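Matching sites in extracellular ligand-binding receptor from Rhodopseudomonas palustris, a protein that probably binds lignin-derived aromatic acids such as p-coumaric acid as the periplasmic component of an ABC transporter (PDB 3UKJ (chain A, 1.60 Å), residues Thr177-Gln182 and Ala204-Ala209), and in its relative putative branched-chain amino acid transport system substrate-binding protein from Rhodopseudomonas palustris (PDB 3TX6 (chain B, 1.50 Å), residues Thr177-Gln182 and Ala204-Ser209). Structure 2 is superposed on structure 1 by the backbone atoms of these residues (RMSD 0.15 Å); each is numbered along its deposited sequence.

Structure 1 (3UKJ); sequences TSVAGQ and ALPQTA.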
loop_
_atom_site.group_PDB
_atom_site.type_symbol
_atom_site.label_atom_id
_atom_site.label_comp_id
_atom_site.label_asym_id
_atom_site.label_seq_id
_atom_site.Cartn_x
_atom_site.Cartn_y
_atom_site.Cartn_z
ATOM N N THR A 177 -20.810 -4.475 6.454
ATOM C CA THR A 177 -21.394 -4.542 5.117
ATOM C C THR A 177 -22.412 -3.444 4.807
ATOM O O THR A 177 -22.974 -3.413 3.705
ATOM C CB THR A 177 -21.958 -5.952 4.788
ATOM O OG1 THR A 177 -22.736 -6.439 5.884
ATOM C CG2 THR A 177 -20.789 -6.931 4.507
ATOM N N SER A 178 -22.732 -2.636 5.821
ATOM C CA SER A 178 -23.580 -1.437 5.677
ATOM C C SER A 178 -22.827 -0.227 6.218
ATOM O O SER A 178 -22.067 -0.346 7.185
ATOM C CB SER A 178 -24.885 -1.587 6.471
ATOM O OG SER A 178 -25.649 -0.380 6.469
ATOM N N VAL A 179 -23.074 0.936 5.630
ATOM C CA VAL A 179 -22.597 2.221 6.216
ATOM C C VAL A 179 -23.757 3.225 6.170
ATOM O O VAL A 179 -23.557 4.436 6.011
ATOM C CB VAL A 179 -21.323 2.783 5.542
ATOM C CG1 VAL A 179 -20.088 1.931 5.923
ATOM C CG2 VAL A 179 -21.470 2.890 4.011
ATOM N N ALA A 180 -24.965 2.689 6.327
ATOM C CA ALA A 180 -26.182 3.485 6.270
ATOM C C ALA A 180 -26.158 4.692 7.209
ATOM O O ALA A 180 -26.499 5.807 6.789
ATOM C CB ALA A 180 -27.413 2.601 6.565
ATOM N N GLY A 181 -25.850 4.459 8.489
ATOM C CA GLY A 181 -25.903 5.529 9.511
ATOM C C GLY A 181 -24.853 6.604 9.258
ATOM O O GLY A 181 -25.091 7.800 9.492
ATOM N N GLN A 182 -23.681 6.180 8.802
ATOM C CA GLN A 182 -22.598 7.115 8.486
ATOM C C GLN A 182 -22.951 7.940 7.255
ATOM O O GLN A 182 -22.742 9.162 7.223
ATOM C CB GLN A 182 -21.311 6.339 8.238
ATOM C CG GLN A 182 -20.802 5.556 9.449
ATOM C CD GLN A 182 -21.320 4.107 9.547
ATOM O OE1 GLN A 182 -22.384 3.759 9.046
ATOM N NE2 GLN A 182 -20.572 3.274 10.244
ATOM N N ALA A 204 -15.401 0.424 -1.969
ATOM C CA ALA A 204 -16.522 0.545 -2.890
ATOM C C ALA A 204 -17.846 0.666 -2.130
ATOM O O ALA A 204 -18.832 1.143 -2.689
ATOM C CB ALA A 204 -16.567 -0.637 -3.868
ATOM N N LEU A 205 -17.852 0.294 -0.845
ATOM C CA LEU A 205 -19.078 0.396 -0.037
ATOM C C LEU A 205 -19.580 1.846 0.165
ATOM O O LEU A 205 -20.701 2.170 -0.221
ATOM C CB LEU A 205 -18.925 -0.332 1.307
ATOM C CG LEU A 205 -20.101 -0.299 2.271
ATOM C CD1 LEU A 205 -21.357 -0.868 1.569
ATOM C CD2 LEU A 205 -19.738 -1.165 3.478
ATOM N N PRO A 206 -18.705 2.761 0.612
ATOM C CA PRO A 206 -19.249 4.107 0.669
ATOM C C PRO A 206 -19.473 4.711 -0.728
ATOM O O PRO A 206 -20.329 5.597 -0.886
ATOM C CB PRO A 206 -18.153 4.891 1.388
ATOM C CG PRO A 206 -17.473 3.894 2.250
ATOM C CD PRO A 206 -17.523 2.603 1.477
ATOM N N GLN A 207 -18.693 4.277 -1.721
ATOM C CA GLN A 207 -18.863 4.802 -3.096
ATOM C C GLN A 207 -20.305 4.574 -3.596
ATOM O O GLN A 207 -20.984 5.516 -3.997
ATOM C CB GLN A 207 -17.875 4.153 -4.057
ATOM C CG GLN A 207 -17.803 4.856 -5.411
ATOM C CD GLN A 207 -17.011 6.152 -5.380
ATOM O OE1 GLN A 207 -16.072 6.291 -4.581
ATOM N NE2 GLN A 207 -17.226 7.000 -6.394
ATOM N N THR A 208 -20.802 3.341 -3.467
ATOM C CA THR A 208 -22.130 3.015 -3.940
ATOM C C THR A 208 -23.195 3.618 -3.026
ATOM O O THR A 208 -24.192 4.208 -3.500
ATOM C CB THR A 208 -22.314 1.483 -4.065
ATOM O OG1 THR A 208 -21.998 0.856 -2.822
ATOM C CG2 THR A 208 -21.362 0.918 -5.091
ATOM N N ALA A 209 -22.956 3.561 -1.717
ATOM C CA ALA A 209 -23.965 4.017 -0.764
ATOM C C ALA A 209 -24.198 5.536 -0.857
ATOM O O ALA A 209 -25.347 5.986 -0.938
ATOM C CB ALA A 209 -23.599 3.566 0.663
#
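The carbonyl O of Leu-205 accepts a hydrogen bond from the backbone N of Ala-209, 3.0 Å away. This helical bond joins two residues that both meet Val-179 across the contact. No hydrogen bond crosses between the segments, and the side chains that meet are mainly apolar. Val-179 and Leu-205 reach toward each other tip to tip. CG2 of Val-179 lies 3.9 Å from CG of Leu-205. CG2 of Val-179 is also 4.0 Å from CB of Ala-209. CG1 of Val-179 is 4.0 Å from CD2 of Leu-205. With CG anti to the backbone N (chi1 179°), Leu-205 extends to the loop, where its CD2 is 3.8 Å from C of Thr-177. CG2 of Val-179 also packs on CA of Pro-206, at the helix kink. Val-179 and Pro-206 both rest on Phe-172 and Ile-141 of the larger sheet. The contact joins the N-terminal end of helix 180-189, N-capped by Val-179, to helix 200-212 within one alpha/beta lobe of the periplasmic binding protein fold. The bound hydroxyphenylpyruvate is about 12 Å from the Pro-206 side chain.

Structure 1 against structure 2
Both structures have the same apolar core. The side chains of Val-179(A) and Leu-205(A) and their counterparts keep their place, and the comparable CA atoms coincide within the error. The exchange is Ala-209(A) against Ser-209(B). The two CB atoms coincide within the error. CB of Ala-209(A) is 4.0 Å from CG2 of Val-179(A), and CB of Ser-209(B) is as far from CG2 of Val-179(B). Each CB also keeps its touch with the carbonyl O of Leu-205(A) or Leu-205(B). What is added is OG of Ser-209(B), which has no counterpart in Ala-209(A). It brings a hydroxyl beside the apolar side chain of Val-179(B). OG of Ser-209(B) is hydrogen-bonded to water 1, 2.8 Å away, and the same water takes the backbone N-H of Val-179(B). The water is modelled in structure 2 only. The serine may therefore add a polar, water-borne link between helix and N-cap residue, which the methyl group of Ala-209(A) has no atom to make.

Structure 2 (3TX6); sequences TSVAGQ and ALPQTS.
A water joins the two segments at Ser-209. Water 1 is 2.8 Å from OG of Ser-209 and accepts the backbone N-H of Val-179, with 3.1 Å between the water and that N. The hydroxyl is turned to the other segment because OG stands anti to the backbone N (chi1 172°). The carbonyl O of Leu-205 accepts a hydrogen bond from the backbone N of Ser-209, 3.0 Å away. No direct hydrogen bond crosses between the segments, and the side chains that meet are mainly apolar. Val-179 and Leu-205 reach toward each other tip to tip. CG2 of Val-179 lies 4.0 Å from CG of Leu-205. CG2 of Val-179 is also 4.0 Å from CB of Ser-209. OG of Ser-209 comes closer to CG2 of Val-179, at 3.7 Å. CG1 of Val-179 is 4.0 Å from CD2 of Leu-205. With CG anti to the backbone N (chi1 174°), Leu-205 extends to the loop, where its CD2 is 3.9 Å from C of Thr-177. CG2 of Val-179 also packs on CA of Pro-206, at the helix kink. A water bridge to the N-cap main chain thus joins the apolar packing.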
loop_
_atom_site.group_PDB
_atom_site.type_symbol
_atom_site.label_atom_id
_atom_site.label_comp_id
_atom_site.label_asym_id
_atom_site.label_seq_id
_atom_site.Cartn_x
_atom_site.Cartn_y
_atom_site.Cartn_z
ATOM N N THR B 177 -20.853 -4.645 6.443
ATOM C CA THR B 177 -21.460 -4.650 5.104
ATOM C C THR B 177 -22.482 -3.528 4.890
ATOM O O THR B 177 -23.065 -3.433 3.807
ATOM C CB THR B 177 -22.129 -5.973 4.874
ATOM O OG1 THR B 177 -22.969 -6.193 6.008
ATOM C CG2 THR B 177 -21.054 -7.091 4.773
ATOM N N SER B 178 -22.702 -2.711 5.905
ATOM C CA SER B 178 -23.427 -1.436 5.724
ATOM C C SER B 178 -22.813 -0.214 6.410
ATOM O O SER B 178 -22.378 -0.260 7.569
ATOM C CB SER B 178 -24.891 -1.546 6.152
ATOM O OG SER B 178 -25.509 -0.253 6.068
ATOM N N VAL B 179 -22.859 0.899 5.677
ATOM C CA VAL B 179 -22.488 2.202 6.218
ATOM C C VAL B 179 -23.643 3.190 6.173
ATOM O O VAL B 179 -23.417 4.387 6.061
ATOM C CB VAL B 179 -21.259 2.794 5.536
ATOM C CG1 VAL B 179 -20.020 2.005 5.953
ATOM C CG2 VAL B 179 -21.413 2.941 4.013
ATOM N N ALA B 180 -24.871 2.685 6.306
ATOM C CA ALA B 180 -26.070 3.503 6.077
ATOM C C ALA B 180 -26.171 4.675 7.089
ATOM O O ALA B 180 -26.409 5.832 6.692
ATOM C CB ALA B 180 -27.338 2.640 6.052
ATOM N N GLY B 181 -25.926 4.419 8.374
ATOM C CA GLY B 181 -25.977 5.505 9.334
ATOM C C GLY B 181 -24.928 6.625 9.131
ATOM O O GLY B 181 -25.216 7.849 9.205
ATOM N N GLN B 182 -23.696 6.224 8.860
ATOM C CA GLN B 182 -22.643 7.178 8.625
ATOM C C GLN B 182 -22.950 7.992 7.377
ATOM O O GLN B 182 -22.656 9.211 7.339
ATOM C CB GLN B 182 -21.288 6.459 8.461
ATOM C CG GLN B 182 -20.852 5.624 9.674
ATOM C CD GLN B 182 -21.287 4.163 9.587
ATOM O OE1 GLN B 182 -22.346 3.815 8.974
ATOM N NE2 GLN B 182 -20.460 3.291 10.173
ATOM N N ALA B 204 -15.393 0.435 -2.042
ATOM C CA ALA B 204 -16.521 0.581 -2.960
ATOM C C ALA B 204 -17.827 0.751 -2.209
ATOM O O ALA B 204 -18.829 1.267 -2.777
ATOM C CB ALA B 204 -16.607 -0.615 -3.915
ATOM N N LEU B 205 -17.849 0.347 -0.931
ATOM C CA LEU B 205 -19.075 0.413 -0.168
ATOM C C LEU B 205 -19.613 1.850 0.073
ATOM O O LEU B 205 -20.800 2.161 -0.239
ATOM C CB LEU B 205 -18.922 -0.384 1.145
ATOM C CG LEU B 205 -20.083 -0.297 2.141
ATOM C CD1 LEU B 205 -21.455 -0.613 1.473
ATOM C CD2 LEU B 205 -19.811 -1.125 3.410
ATOM N N PRO B 206 -18.776 2.738 0.631
ATOM C CA PRO B 206 -19.257 4.103 0.651
ATOM C C PRO B 206 -19.438 4.703 -0.726
ATOM O O PRO B 206 -20.257 5.634 -0.839
ATOM C CB PRO B 206 -18.194 4.851 1.459
ATOM C CG PRO B 206 -17.500 3.825 2.293
ATOM C CD PRO B 206 -17.523 2.586 1.411
ATOM N N GLN B 207 -18.726 4.250 -1.740
ATOM C CA GLN B 207 -18.910 4.827 -3.058
ATOM C C GLN B 207 -20.348 4.636 -3.548
ATOM O O GLN B 207 -21.012 5.600 -3.952
ATOM C CB GLN B 207 -17.975 4.188 -4.055
ATOM C CG GLN B 207 -17.894 4.914 -5.381
ATOM C CD GLN B 207 -17.107 6.202 -5.342
ATOM O OE1 GLN B 207 -16.170 6.353 -4.552
ATOM N NE2 GLN B 207 -17.409 7.102 -6.271
ATOM N N THR B 208 -20.815 3.393 -3.506
ATOM C CA THR B 208 -22.167 3.014 -3.949
ATOM C C THR B 208 -23.216 3.619 -3.033
ATOM O O THR B 208 -24.193 4.234 -3.485
ATOM C CB THR B 208 -22.356 1.467 -3.993
ATOM O OG1 THR B 208 -22.264 0.878 -2.672
ATOM C CG2 THR B 208 -21.337 0.846 -4.943
ATOM N N SER B 209 -23.000 3.450 -1.738
ATOM C CA SER B 209 -23.958 3.878 -0.758
ATOM C C SER B 209 -24.125 5.471 -0.774
ATOM O O SER B 209 -25.243 6.017 -0.759
ATOM C CB SER B 209 -23.501 3.269 0.579
ATOM O OG SER B 209 -24.224 3.740 1.673
HETATM O O HOH W 1 -24.486 1.297 3.108
#